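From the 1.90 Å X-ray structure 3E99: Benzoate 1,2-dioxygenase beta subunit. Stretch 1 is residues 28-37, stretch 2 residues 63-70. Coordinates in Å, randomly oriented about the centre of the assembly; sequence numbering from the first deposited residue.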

# COMPACT_ATOMS: atom_id res chain seq x y z
N ALA A 28 -11.75 -2.73 -21.72
CA ALA A 28 -12.35 -3.12 -20.42
C ALA A 28 -12.24 -2.00 -19.37
O ALA A 28 -13.19 -1.73 -18.60
N TRP A 29 -11.09 -1.34 -19.35
CA TRP A 29 -10.86 -0.18 -18.50
C TRP A 29 -11.87 0.94 -18.77
O TRP A 29 -12.43 1.50 -17.85
N LEU A 30 -12.05 1.31 -20.04
CA LEU A 30 -13.00 2.34 -20.40
C LEU A 30 -14.36 1.98 -19.91
O LEU A 30 -15.12 2.87 -19.56
N ASP A 31 -14.70 0.69 -19.92
CA ASP A 31 -16.03 0.28 -19.46
C ASP A 31 -16.25 0.39 -17.96
O ASP A 31 -17.36 0.18 -17.51
N CYS A 32 -15.22 0.75 -17.20
CA CYS A 32 -15.40 1.06 -15.78
C CYS A 32 -15.90 2.47 -15.58
O CYS A 32 -16.19 2.86 -14.43
N TYR A 33 -15.98 3.23 -16.69
CA TYR A 33 -16.38 4.64 -16.67
C TYR A 33 -17.72 4.86 -17.35
O TYR A 33 -17.96 4.36 -18.44
N ARG A 34 -18.59 5.61 -16.70
CA ARG A 34 -19.88 5.97 -17.30
C ARG A 34 -19.63 6.89 -18.50
O ARG A 34 -18.70 7.70 -18.50
N ALA A 35 -20.47 6.78 -19.54
CA ALA A 35 -20.26 7.61 -20.73
C ALA A 35 -20.15 9.11 -20.38
O ALA A 35 -19.42 9.86 -21.03
N ASP A 36 -20.83 9.53 -19.32
CA ASP A 36 -20.80 10.93 -18.87
C ASP A 36 -19.77 11.19 -17.75
O ASP A 36 -19.85 12.21 -17.06
N ALA A 37 -18.81 10.29 -17.58
CA ALA A 37 -17.77 10.46 -16.56
C ALA A 37 -16.94 11.72 -16.78
O ALA A 37 -16.52 11.99 -17.90
N TYR A 63 -11.41 15.99 -18.77
CA TYR A 63 -12.40 15.54 -19.74
C TYR A 63 -13.77 15.65 -19.15
O TYR A 63 -14.00 15.14 -18.03
N PRO A 64 -14.68 16.34 -19.86
CA PRO A 64 -16.03 16.55 -19.36
C PRO A 64 -16.94 15.37 -19.59
O PRO A 64 -18.06 15.34 -19.06
N ASN A 65 -16.49 14.40 -20.38
CA ASN A 65 -17.21 13.15 -20.53
C ASN A 65 -16.22 12.10 -20.94
O ASN A 65 -15.05 12.38 -21.10
N ARG A 66 -16.70 10.88 -21.11
CA ARG A 66 -15.79 9.80 -21.42
C ARG A 66 -15.17 9.87 -22.83
O ARG A 66 -14.10 9.35 -23.04
N GLN A 67 -15.82 10.51 -23.78
CA GLN A 67 -15.25 10.59 -25.10
C GLN A 67 -13.78 11.01 -25.08
O GLN A 67 -12.98 10.46 -25.81
N GLY A 68 -13.42 11.98 -24.26
CA GLY A 68 -12.03 12.43 -24.19
C GLY A 68 -11.12 11.29 -23.78
O GLY A 68 -10.01 11.16 -24.28
N LEU A 69 -11.59 10.44 -22.87
CA LEU A 69 -10.79 9.30 -22.42
C LEU A 69 -10.66 8.26 -23.52
O LEU A 69 -9.63 7.62 -23.62
N GLU A 70 -11.73 8.09 -24.31
CA GLU A 70 -11.73 7.14 -25.44
C GLU A 70 -10.70 7.59 -26.43
O GLU A 70 -9.92 6.79 -26.96

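The start of the 66-70 helix docks against residues 28-37 through a mixed contact, in which one arginine serves backbone carbonyls and one leucine packs against W29, L30 and Y33. R66, with the largest area covered, is t at chi1 and chi2 and p at chi3, extended as far as CD, then bent at chi3, which brings its guanidinium to the L30-Y33 turn. There R66 NH1 donates to Y33 O (3.1 Å) and lies 2.9 Å from L30 O, and a long salt bridge joins R66 NH1 to D31 OD1 at 3.7 Å. L30 CB sits over one face of the guanidinium. E70 (chi1 m) pairs with the group from within the helix in a salt bridge, its OE2 accepting from R66 NE at 2.9 Å.

L69 points toward the other stretch as an m,t rotamer. L69 CD1 lies over the face of the Y33 ring (m), 4.2 Å from the centroid, in a CH-pi contact; L69 CD2 meets the ring edge of W29 (t) at CH2, 4.0 Å away. L30 (m,t), also pointing in, brings CD2 to 3.9 Å from L69 CB.

R66 N donates to A35 O (2.9 Å), and N65 CA approaches A37 O at 3.0 Å. Three waters extend this seam, linking A35 O to Q67 N, D36 O to P64 O, and A37 O to N65 O, the last bond weak.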

# COMPACT_ATOMS: atom_id res chain seq x y z
CB ALA A 28 -11.68 -4.42 -19.91
CB TRP A 29 -9.44 0.34 -18.65
CG TRP A 29 -9.19 1.57 -17.78
CD1 TRP A 29 -9.03 1.62 -16.41
CD2 TRP A 29 -9.14 2.92 -18.24
NE1 TRP A 29 -8.86 2.92 -16.00
CE2 TRP A 29 -8.93 3.74 -17.11
CE3 TRP A 29 -9.22 3.52 -19.50
CZ2 TRP A 29 -8.79 5.12 -17.20
CZ3 TRP A 29 -9.12 4.92 -19.61
CH2 TRP A 29 -8.92 5.71 -18.43
CB LEU A 30 -13.04 2.59 -21.92
CG LEU A 30 -11.84 3.37 -22.46
CD1 LEU A 30 -11.63 3.16 -23.99
CD2 LEU A 30 -11.87 4.85 -22.05
CB ASP A 31 -16.36 -1.15 -19.90
CG ASP A 31 -16.87 -1.22 -21.32
OD1 ASP A 31 -17.39 -0.20 -21.84
OD2 ASP A 31 -16.73 -2.31 -21.90
CB CYS A 32 -14.07 0.92 -15.00
SG CYS A 32 -13.39 -0.73 -15.03
CB TYR A 33 -15.33 5.56 -17.32
CG TYR A 33 -14.03 5.65 -16.51
CD1 TYR A 33 -13.10 4.63 -16.52
CD2 TYR A 33 -13.75 6.77 -15.73
CE1 TYR A 33 -11.91 4.71 -15.79
CE2 TYR A 33 -12.57 6.88 -15.00
CZ TYR A 33 -11.68 5.83 -14.98
OH TYR A 33 -10.50 5.95 -14.24
CB ARG A 34 -20.81 6.61 -16.28
CG ARG A 34 -22.23 6.11 -16.43
CD ARG A 34 -23.11 6.37 -15.20
NE ARG A 34 -23.32 7.80 -14.99
CZ ARG A 34 -24.13 8.28 -14.06
NH1 ARG A 34 -24.77 7.47 -13.24
NH2 ARG A 34 -24.28 9.59 -13.93
CB ALA A 35 -21.36 7.36 -21.76
CB ASP A 36 -22.18 11.38 -18.39
CG ASP A 36 -22.64 10.68 -17.14
OD1 ASP A 36 -22.13 9.58 -16.82
OD2 ASP A 36 -23.54 11.23 -16.47
CB ALA A 37 -16.86 9.22 -16.48
CB TYR A 63 -12.17 14.08 -20.14
CG TYR A 63 -10.84 13.85 -20.77
CD1 TYR A 63 -10.47 14.54 -21.91
CD2 TYR A 63 -9.93 12.96 -20.23
CE1 TYR A 63 -9.26 14.34 -22.48
CE2 TYR A 63 -8.73 12.76 -20.78
CZ TYR A 63 -8.40 13.45 -21.92
OH TYR A 63 -7.19 13.25 -22.50
CB PRO A 64 -16.50 17.75 -20.15
CG PRO A 64 -15.81 17.64 -21.45
CD PRO A 64 -14.47 17.03 -21.14
CB ASN A 65 -18.34 13.31 -21.54
CG ASN A 65 -17.86 13.86 -22.83
OD1 ASN A 65 -16.85 13.43 -23.35
ND2 ASN A 65 -18.58 14.85 -23.37
CB ARG A 66 -16.50 8.48 -21.28
CG ARG A 66 -15.51 7.34 -21.02
CD ARG A 66 -16.26 6.08 -20.85
NE ARG A 66 -16.59 5.55 -22.14
CZ ARG A 66 -17.05 4.33 -22.37
NH1 ARG A 66 -17.29 3.50 -21.37
NH2 ARG A 66 -17.27 3.94 -23.62
CB GLN A 67 -16.04 11.56 -25.99
CG GLN A 67 -15.47 11.71 -27.41
CD GLN A 67 -16.34 12.60 -28.25
OE1 GLN A 67 -17.53 12.39 -28.31
NE2 GLN A 67 -15.75 13.60 -28.88
CB LEU A 69 -11.41 8.62 -21.19
CG LEU A 69 -11.25 9.31 -19.84
CD1 LEU A 69 -11.96 8.49 -18.77
CD2 LEU A 69 -9.77 9.51 -19.51
CB GLU A 70 -13.11 7.08 -26.10
CG GLU A 70 -14.21 6.42 -25.20
CD GLU A 70 -15.60 6.77 -25.62
OE1 GLU A 70 -15.84 6.96 -26.82
OE2 GLU A 70 -16.48 6.88 -24.75
O HOH W 1 -18.91 10.47 -23.83
O HOH W 2 -20.41 14.25 -18.44
O HOH W 3 -14.04 11.19 -18.64